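Activated BY transcription factor SSRB (Salmonella enterica, PDB 2WNW) belongs to glycoside hydrolase family 30 and pairs a TIM-barrel domain with a beta-sandwich domain. Local coordinates at residues Q43-F48 with G319-G324; D239-G244 with H268-D273; E294-M299 with I329-L334. All coordinates share one frame; numbering follows the deposited sequence.

Contact 1 (Q43-F48 with G319-G324); sequences QQIDGF and GNFKSG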
# COMPACT_ATOMS: atom_id res chain seq x y z
N GLN A 43 0.24 -14.16 -1.83
CA GLN A 43 0.24 -14.78 -3.15
C GLN A 43 1.52 -15.53 -3.52
O GLN A 43 2.60 -15.24 -3.01
CB GLN A 43 -0.05 -13.74 -4.24
CG GLN A 43 1.18 -13.00 -4.77
CD GLN A 43 1.62 -11.84 -3.89
OE1 GLN A 43 1.20 -11.72 -2.74
NE2 GLN A 43 2.47 -10.98 -4.43
N GLN A 44 1.39 -16.49 -4.44
CA GLN A 44 2.52 -17.29 -4.90
C GLN A 44 3.13 -16.62 -6.13
O GLN A 44 2.42 -16.08 -6.97
CB GLN A 44 2.06 -18.70 -5.26
CG GLN A 44 3.21 -19.68 -5.48
CD GLN A 44 2.73 -21.12 -5.54
OE1 GLN A 44 3.40 -22.03 -5.03
NE2 GLN A 44 1.59 -21.35 -6.18
N ILE A 45 4.46 -16.66 -6.23
CA ILE A 45 5.13 -16.06 -7.37
C ILE A 45 5.78 -17.13 -8.24
O ILE A 45 6.21 -18.18 -7.74
CB ILE A 45 6.18 -15.01 -6.89
CG1 ILE A 45 7.33 -15.69 -6.15
CG2 ILE A 45 5.50 -14.01 -5.94
CD1 ILE A 45 8.51 -16.03 -7.04
N ASP A 46 5.84 -16.88 -9.54
CA ASP A 46 6.40 -17.84 -10.48
C ASP A 46 7.88 -17.69 -10.81
O ASP A 46 8.49 -18.60 -11.38
CB ASP A 46 5.59 -17.83 -11.78
CG ASP A 46 4.12 -18.15 -11.55
OD1 ASP A 46 3.82 -18.86 -10.57
OD2 ASP A 46 3.26 -17.72 -12.35
N GLY A 47 8.47 -16.54 -10.48
CA GLY A 47 9.88 -16.35 -10.76
C GLY A 47 10.30 -14.96 -11.23
O GLY A 47 9.53 -14.00 -11.12
N PHE A 48 11.52 -14.87 -11.75
CA PHE A 48 12.10 -13.62 -12.24
C PHE A 48 12.89 -13.89 -13.52
O PHE A 48 13.45 -14.97 -13.69
CB PHE A 48 13.07 -13.01 -11.21
CG PHE A 48 12.44 -12.71 -9.89
CD1 PHE A 48 12.15 -13.73 -8.99
CD2 PHE A 48 12.11 -11.40 -9.55
CE1 PHE A 48 11.54 -13.45 -7.76
CE2 PHE A 48 11.51 -11.11 -8.33
CZ PHE A 48 11.22 -12.13 -7.44
N GLY A 319 6.84 -2.62 -4.83
CA GLY A 319 5.42 -2.29 -4.81
C GLY A 319 4.54 -3.35 -5.45
O GLY A 319 3.48 -3.70 -4.92
N ASN A 320 4.98 -3.87 -6.60
CA ASN A 320 4.21 -4.90 -7.29
C ASN A 320 4.02 -6.13 -6.42
O ASN A 320 2.89 -6.59 -6.23
CB ASN A 320 4.92 -5.31 -8.59
CG ASN A 320 4.82 -4.26 -9.68
OD1 ASN A 320 5.44 -4.37 -10.73
ND2 ASN A 320 4.01 -3.24 -9.43
N PHE A 321 5.11 -6.66 -5.88
CA PHE A 321 5.00 -7.85 -5.05
C PHE A 321 4.22 -7.63 -3.75
O PHE A 321 3.49 -8.52 -3.31
CB PHE A 321 6.39 -8.43 -4.79
CG PHE A 321 6.98 -9.11 -6.00
CD1 PHE A 321 6.38 -10.25 -6.54
CD2 PHE A 321 8.11 -8.60 -6.63
CE1 PHE A 321 6.89 -10.86 -7.68
CE2 PHE A 321 8.64 -9.21 -7.77
CZ PHE A 321 8.02 -10.34 -8.30
N LYS A 322 4.35 -6.46 -3.15
CA LYS A 322 3.60 -6.18 -1.93
C LYS A 322 2.11 -6.11 -2.27
O LYS A 322 1.26 -6.35 -1.42
CB LYS A 322 4.03 -4.85 -1.30
CG LYS A 322 5.38 -4.88 -0.63
CD LYS A 322 5.28 -4.49 0.84
CE LYS A 322 4.42 -5.46 1.62
NZ LYS A 322 4.29 -5.06 3.06
N SER A 323 1.82 -5.77 -3.52
CA SER A 323 0.43 -5.62 -3.97
C SER A 323 -0.24 -6.84 -4.60
O SER A 323 -1.40 -6.75 -4.99
CB SER A 323 0.34 -4.43 -4.92
OG SER A 323 0.84 -3.27 -4.28
N GLY A 324 0.47 -7.96 -4.73
CA GLY A 324 -0.14 -9.15 -5.29
C GLY A 324 0.42 -9.71 -6.58
O GLY A 324 -0.15 -10.65 -7.15
O HOH W 1 0.68 -9.27 -1.60
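A Schellman motif ends helix 305-322 at Gly324, and the side chain of Gln43, from the end of strand 41-44, fits against this C-terminus of a TIM-barrel helix. With a positive phi, Gly324 takes backbone angles at which a CB would collide with the preceding carbonyl O. The tight, apolar part lies deeper, where Phe321 and Phe48 reach toward each other tip to tip. Phe48 CE2 comes within 3.5 Å of Phe321 CE2, and the two ring planes are inclined at 46°. Ile45 crosses Phe321 at about a right angle, its CG2 lying 3.9 Å from Phe321 CE1. Phe398 of the beta-sandwich packs edge-to-face with Phe321, so the barrel helix and the second domain share this core. The other side is polar and watered. There water 1 bridges Gln43 OE1 and Lys322 O, 3.0 Å from Lys322 O, while Lys322 NZ forms a salt bridge with Glu395. The Gln43 chain bends at chi2 (-82°), which lays its amide along Gly324, with CD 3.5 Å from Gly324 CA. The amide N is held by two carbonyls, Cys325 O being one. Gln43 NE2 donates to Phe321 O at 2.9 Å, almost straight at 166°, on a lone pair in the carbonyl plane.

Contact 2 (D239-G244 with H268-D273); sequences DHDKDG and HWYTGD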
# COMPACT_ATOMS: atom_id res chain seq x y z
N ASP A 239 -1.60 -6.98 -20.87
CA ASP A 239 -0.19 -6.83 -21.26
C ASP A 239 0.09 -5.36 -21.59
O ASP A 239 0.69 -5.04 -22.62
CB ASP A 239 0.10 -7.71 -22.49
CG ASP A 239 1.56 -8.16 -22.58
OD1 ASP A 239 2.37 -7.76 -21.72
OD2 ASP A 239 1.89 -8.91 -23.52
N HIS A 240 -0.34 -4.48 -20.70
CA HIS A 240 -0.16 -3.04 -20.89
C HIS A 240 0.07 -2.40 -19.52
O HIS A 240 0.22 -3.09 -18.51
CB HIS A 240 -1.39 -2.47 -21.60
CG HIS A 240 -1.19 -1.10 -22.17
ND1 HIS A 240 -0.04 -0.72 -22.82
CD2 HIS A 240 -2.02 -0.03 -22.23
CE1 HIS A 240 -0.16 0.52 -23.25
NE2 HIS A 240 -1.36 0.96 -22.91
N ASP A 241 0.08 -1.07 -19.47
CA ASP A 241 0.35 -0.37 -18.22
C ASP A 241 -0.67 -0.55 -17.09
O ASP A 241 -1.83 -0.86 -17.32
CB ASP A 241 0.57 1.11 -18.52
CG ASP A 241 1.58 1.31 -19.63
OD1 ASP A 241 2.67 0.70 -19.56
OD2 ASP A 241 1.28 2.06 -20.58
N LYS A 242 -0.22 -0.34 -15.86
CA LYS A 242 -1.06 -0.54 -14.68
C LYS A 242 -2.25 0.40 -14.48
O LYS A 242 -3.17 0.07 -13.72
CB LYS A 242 -0.17 -0.55 -13.43
CG LYS A 242 0.73 -1.78 -13.37
CD LYS A 242 1.60 -1.80 -12.11
CE LYS A 242 2.85 -0.95 -12.29
NZ LYS A 242 3.63 -0.88 -11.02
N ASP A 243 -2.27 1.54 -15.15
CA ASP A 243 -3.37 2.49 -14.98
C ASP A 243 -4.73 1.99 -15.51
O ASP A 243 -5.78 2.44 -15.05
CB ASP A 243 -3.02 3.82 -15.65
CG ASP A 243 -2.85 3.69 -17.15
OD1 ASP A 243 -3.84 3.93 -17.88
OD2 ASP A 243 -1.74 3.34 -17.59
N GLY A 244 -4.71 1.05 -16.45
CA GLY A 244 -5.97 0.55 -17.00
C GLY A 244 -6.29 -0.88 -16.60
O GLY A 244 -7.19 -1.52 -17.16
N HIS A 268 2.67 -3.73 -17.50
CA HIS A 268 3.94 -3.02 -17.64
C HIS A 268 3.96 -1.85 -16.66
O HIS A 268 2.97 -1.61 -15.95
CB HIS A 268 4.09 -2.51 -19.07
CG HIS A 268 3.93 -3.58 -20.12
ND1 HIS A 268 3.85 -3.29 -21.46
CD2 HIS A 268 3.83 -4.93 -20.01
CE1 HIS A 268 3.70 -4.42 -22.14
NE2 HIS A 268 3.69 -5.43 -21.29
N TRP A 269 5.06 -1.10 -16.62
CA TRP A 269 5.17 0.01 -15.68
C TRP A 269 5.31 1.40 -16.29
O TRP A 269 5.60 2.36 -15.58
CB TRP A 269 6.37 -0.22 -14.74
CG TRP A 269 7.75 -0.05 -15.38
CD1 TRP A 269 8.07 0.70 -16.49
CD2 TRP A 269 8.99 -0.56 -14.88
NE1 TRP A 269 9.43 0.69 -16.70
CE2 TRP A 269 10.02 -0.08 -15.73
CE3 TRP A 269 9.34 -1.38 -13.80
CZ2 TRP A 269 11.37 -0.38 -15.52
CZ3 TRP A 269 10.69 -1.69 -13.59
CH2 TRP A 269 11.69 -1.19 -14.45
N TYR A 270 5.09 1.52 -17.59
CA TYR A 270 5.31 2.79 -18.26
C TYR A 270 4.48 4.02 -17.87
O TYR A 270 4.81 5.13 -18.28
CB TYR A 270 5.28 2.58 -19.78
CG TYR A 270 6.30 1.54 -20.23
CD1 TYR A 270 5.90 0.32 -20.76
CD2 TYR A 270 7.67 1.78 -20.08
CE1 TYR A 270 6.84 -0.65 -21.14
CE2 TYR A 270 8.61 0.83 -20.46
CZ TYR A 270 8.19 -0.39 -20.98
OH TYR A 270 9.12 -1.34 -21.35
N THR A 271 3.43 3.84 -17.07
CA THR A 271 2.63 4.99 -16.64
C THR A 271 2.72 5.22 -15.12
O THR A 271 1.95 5.98 -14.55
CB THR A 271 1.14 4.87 -17.04
OG1 THR A 271 0.58 3.69 -16.47
CG2 THR A 271 1.01 4.84 -18.56
N GLY A 272 3.68 4.56 -14.48
CA GLY A 272 3.83 4.75 -13.05
C GLY A 272 3.45 3.59 -12.15
O GLY A 272 3.18 2.48 -12.62
N ASP A 273 3.40 3.87 -10.85
CA ASP A 273 3.10 2.88 -9.82
C ASP A 273 1.74 2.19 -9.91
O ASP A 273 1.66 1.00 -10.23
CB ASP A 273 3.23 3.53 -8.43
CG ASP A 273 4.62 4.11 -8.17
OD1 ASP A 273 5.53 3.91 -9.00
OD2 ASP A 273 4.79 4.78 -7.12
O HOH W 2 1.99 1.78 -15.13
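Lys242 runs from the loop after strand 234-239 along the turn that follows strand 264-268, a type I beta turn from Trp269 to Gly272. Its CB lies 4.0 Å from Asp273 O; CG, anti to the carbonyl carbon, comes up to His268 O. CD, on the extended chi2, nears Asp273 O; the bend at chi3 (-83°) then turns CE toward Asp273 O and to 3.5 Å from Gly272 O. At the tip, Lys242 NZ donates to Asp273 O at 2.8 Å, on a lone pair in the carbonyl plane, and forms a salt bridge with Asp316 of helix 305-322. Water 2 accepts from Lys242 N and donates to both Thr271 OG1 and Gly272 O, tying the root of the lysine to the turn. Thr271 OG1 donates to the anti lone pair of Asp243 OD2 at 2.6 Å. On the barrel side, His268 NE2 donates to Asp239 OD1 at 2.7 Å, the carboxylate and ring planes 79° apart, with the backbone of Asp239 and His240 over one face of the imidazole. Arg87 and Ser192 hold the other oxygen, Asp239 OD2. His268 N donates to His240 O. The contact thus joins the C-terminal ends of neighbouring barrel strands 234-239 and 264-268, just ahead of helices 245-252 and 275-284, with helix 305-322 packed against Trp269.

Contact 3 (E294-M299 with I329-L334); sequences EGCVPM and IDWNLL. With GOL (glycerol), chain F.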
# COMPACT_ATOMS: atom_id res chain seq x y z
N GLU A 294 6.78 -6.61 -18.47
CA GLU A 294 7.75 -5.79 -19.19
C GLU A 294 7.97 -4.40 -18.61
O GLU A 294 7.03 -3.73 -18.20
CB GLU A 294 7.35 -5.65 -20.66
CG GLU A 294 8.43 -5.00 -21.51
CD GLU A 294 7.87 -4.34 -22.75
OE1 GLU A 294 7.20 -5.03 -23.55
OE2 GLU A 294 8.10 -3.12 -22.92
N GLY A 295 9.23 -3.98 -18.62
CA GLY A 295 9.59 -2.67 -18.14
C GLY A 295 11.04 -2.41 -18.49
O GLY A 295 11.82 -3.36 -18.63
N CYS A 296 11.39 -1.15 -18.67
CA CYS A 296 12.77 -0.76 -18.97
C CYS A 296 12.90 0.74 -18.74
O CYS A 296 11.91 1.43 -18.50
CB CYS A 296 13.13 -1.10 -20.43
SG CYS A 296 12.33 -0.06 -21.70
N VAL A 297 14.13 1.23 -18.81
CA VAL A 297 14.41 2.64 -18.63
C VAL A 297 15.18 3.11 -19.86
O VAL A 297 15.84 2.31 -20.52
CB VAL A 297 15.26 2.91 -17.35
CG1 VAL A 297 14.46 2.52 -16.11
CG2 VAL A 297 16.56 2.12 -17.42
N PRO A 298 15.10 4.40 -20.18
CA PRO A 298 15.82 4.92 -21.35
C PRO A 298 17.31 5.10 -21.10
O PRO A 298 17.78 5.01 -19.96
CB PRO A 298 15.12 6.25 -21.61
CG PRO A 298 14.80 6.72 -20.21
CD PRO A 298 14.27 5.45 -19.56
N MET A 299 18.06 5.34 -22.18
CA MET A 299 19.49 5.57 -22.06
C MET A 299 19.62 7.03 -21.63
O MET A 299 19.04 7.92 -22.25
CB MET A 299 20.19 5.37 -23.41
CG MET A 299 20.34 3.92 -23.84
SD MET A 299 21.45 3.01 -22.76
CE MET A 299 23.06 3.71 -23.23
N ILE A 329 9.24 -9.98 -15.12
CA ILE A 329 9.96 -10.18 -16.36
C ILE A 329 10.42 -8.83 -16.90
O ILE A 329 9.60 -7.98 -17.26
CB ILE A 329 9.12 -10.87 -17.45
CG1 ILE A 329 8.49 -12.16 -16.90
CG2 ILE A 329 10.01 -11.22 -18.64
CD1 ILE A 329 7.63 -12.90 -17.91
N ASP A 330 11.73 -8.64 -16.92
CA ASP A 330 12.35 -7.42 -17.41
C ASP A 330 12.24 -7.44 -18.94
O ASP A 330 11.90 -8.47 -19.53
CB ASP A 330 13.82 -7.41 -16.98
CG ASP A 330 14.59 -6.20 -17.46
OD1 ASP A 330 14.00 -5.10 -17.56
OD2 ASP A 330 15.80 -6.34 -17.73
N TRP A 331 12.51 -6.31 -19.58
CA TRP A 331 12.46 -6.23 -21.04
C TRP A 331 13.79 -6.81 -21.52
O TRP A 331 14.32 -7.73 -20.89
CB TRP A 331 12.27 -4.77 -21.46
CG TRP A 331 11.95 -4.50 -22.92
CD1 TRP A 331 12.05 -3.29 -23.56
CD2 TRP A 331 11.44 -5.42 -23.91
NE1 TRP A 331 11.66 -3.40 -24.87
CE2 TRP A 331 11.28 -4.70 -25.11
CE3 TRP A 331 11.11 -6.79 -23.90
CZ2 TRP A 331 10.80 -5.29 -26.29
CZ3 TRP A 331 10.64 -7.38 -25.07
CH2 TRP A 331 10.49 -6.63 -26.26
N ASN A 332 14.35 -6.29 -22.61
CA ASN A 332 15.62 -6.80 -23.15
C ASN A 332 16.66 -7.19 -22.10
O ASN A 332 17.04 -6.38 -21.26
CB ASN A 332 16.27 -5.78 -24.08
CG ASN A 332 15.37 -5.37 -25.22
OD1 ASN A 332 15.21 -6.10 -26.20
ND2 ASN A 332 14.77 -4.19 -25.09
N LEU A 333 17.12 -8.44 -22.16
CA LEU A 333 18.14 -8.94 -21.24
C LEU A 333 19.47 -8.27 -21.55
O LEU A 333 20.29 -8.02 -20.66
CB LEU A 333 18.37 -10.43 -21.45
CG LEU A 333 17.37 -11.50 -21.02
CD1 LEU A 333 17.69 -12.79 -21.77
CD2 LEU A 333 17.46 -11.70 -19.53
N LEU A 334 19.67 -8.01 -22.84
CA LEU A 334 20.93 -7.48 -23.33
C LEU A 334 20.74 -6.59 -24.55
O LEU A 334 19.86 -6.83 -25.37
CB LEU A 334 21.82 -8.67 -23.71
CG LEU A 334 23.03 -8.47 -24.62
CD1 LEU A 334 24.16 -7.87 -23.80
CD2 LEU A 334 23.45 -9.82 -25.21
C1 GOL F . 8.84 -1.34 -25.84
O1 GOL F . 10.16 -1.27 -26.38
C2 GOL F . 8.11 -2.58 -26.42
O2 GOL F . 8.12 -2.55 -27.82
C3 GOL F . 6.63 -2.63 -26.05
O3 GOL F . 6.37 -2.68 -24.69
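Strands 289-294 and 327-330 lie side by side in the barrel, and just beyond their ends the two backbones remain close, the CA atoms of Glu294 and Trp331 lying 5.1 Å apart. Trp331 N donates to Gly295 O at 3.2 Å, in the carbonyl plane though bent at the hydrogen (137°). Two residues back from Trp331, Ile329 O receives a CA-H...O contact from Glu294 CA. The chain turns a corner at Trp331, whose CB points toward 294-299.

Glu294 and Trp331 then run side by side, pointing the same way. Both have CG anti to the backbone N, and Glu294 stays extended beyond CG, which brings the carboxylate over the indole; the two planes are 15° apart, with CD over one face, offset toward the rim. Asn332 ND2 lies over the opposite face. Cys296 comes to the edge instead, its SG 3.7 Å from Trp331 CD1 in a sulfur-aromatic contact. Asp330 OD1 points near Gly295 O, but both are acceptors; its bond comes from Tyr313.

Glycerol, probably from the crystallisation liquor, bridges the carboxylate and the indole N-H. Trp331 NE1 donates to glycerol O1 at 3.0 Å, while glycerol O3 sits between the carboxylate oxygens, 2.5 Å from Glu294 OE2 and 2.7 Å from Glu294 OE1. Arg87 forms a salt bridge with Glu294 OE1 and Tyr270 hydrogen-bonds OE2, which probably favours a charged carboxylate. Asp94, Glu196 and Trp144 also bind the glycerol, completing a polar and aromatic pocket at the C-terminal mouth of the TIM barrel, where enzymes of this fold characteristically carry their active site.

Contacts 2 and 3 belong to the eight-stranded TIM barrel, at the C-terminal ends of strands 234-239, 264-268, 289-294 and 327-330. Contact 1 runs from strand 41-44 of the other sheet toward the first barrel strand, 48-51, and meets the end of helix 305-322. Along the chain contact 2 is nested within the loop closed by contact 1 and precedes contact 3, whereas contacts 1 and 3 alternate. The centres of contacts 2 and 3 are about 14 Å apart, and Trp269 NE1 reaches Cys296 O in a probable hydrogen bond. The centre of contact 1 is about 16 Å from that of contact 2, which it touches through Asn320 and Lys242, and about 18 Å from that of contact 3; it sits at the junction with the beta-sandwich.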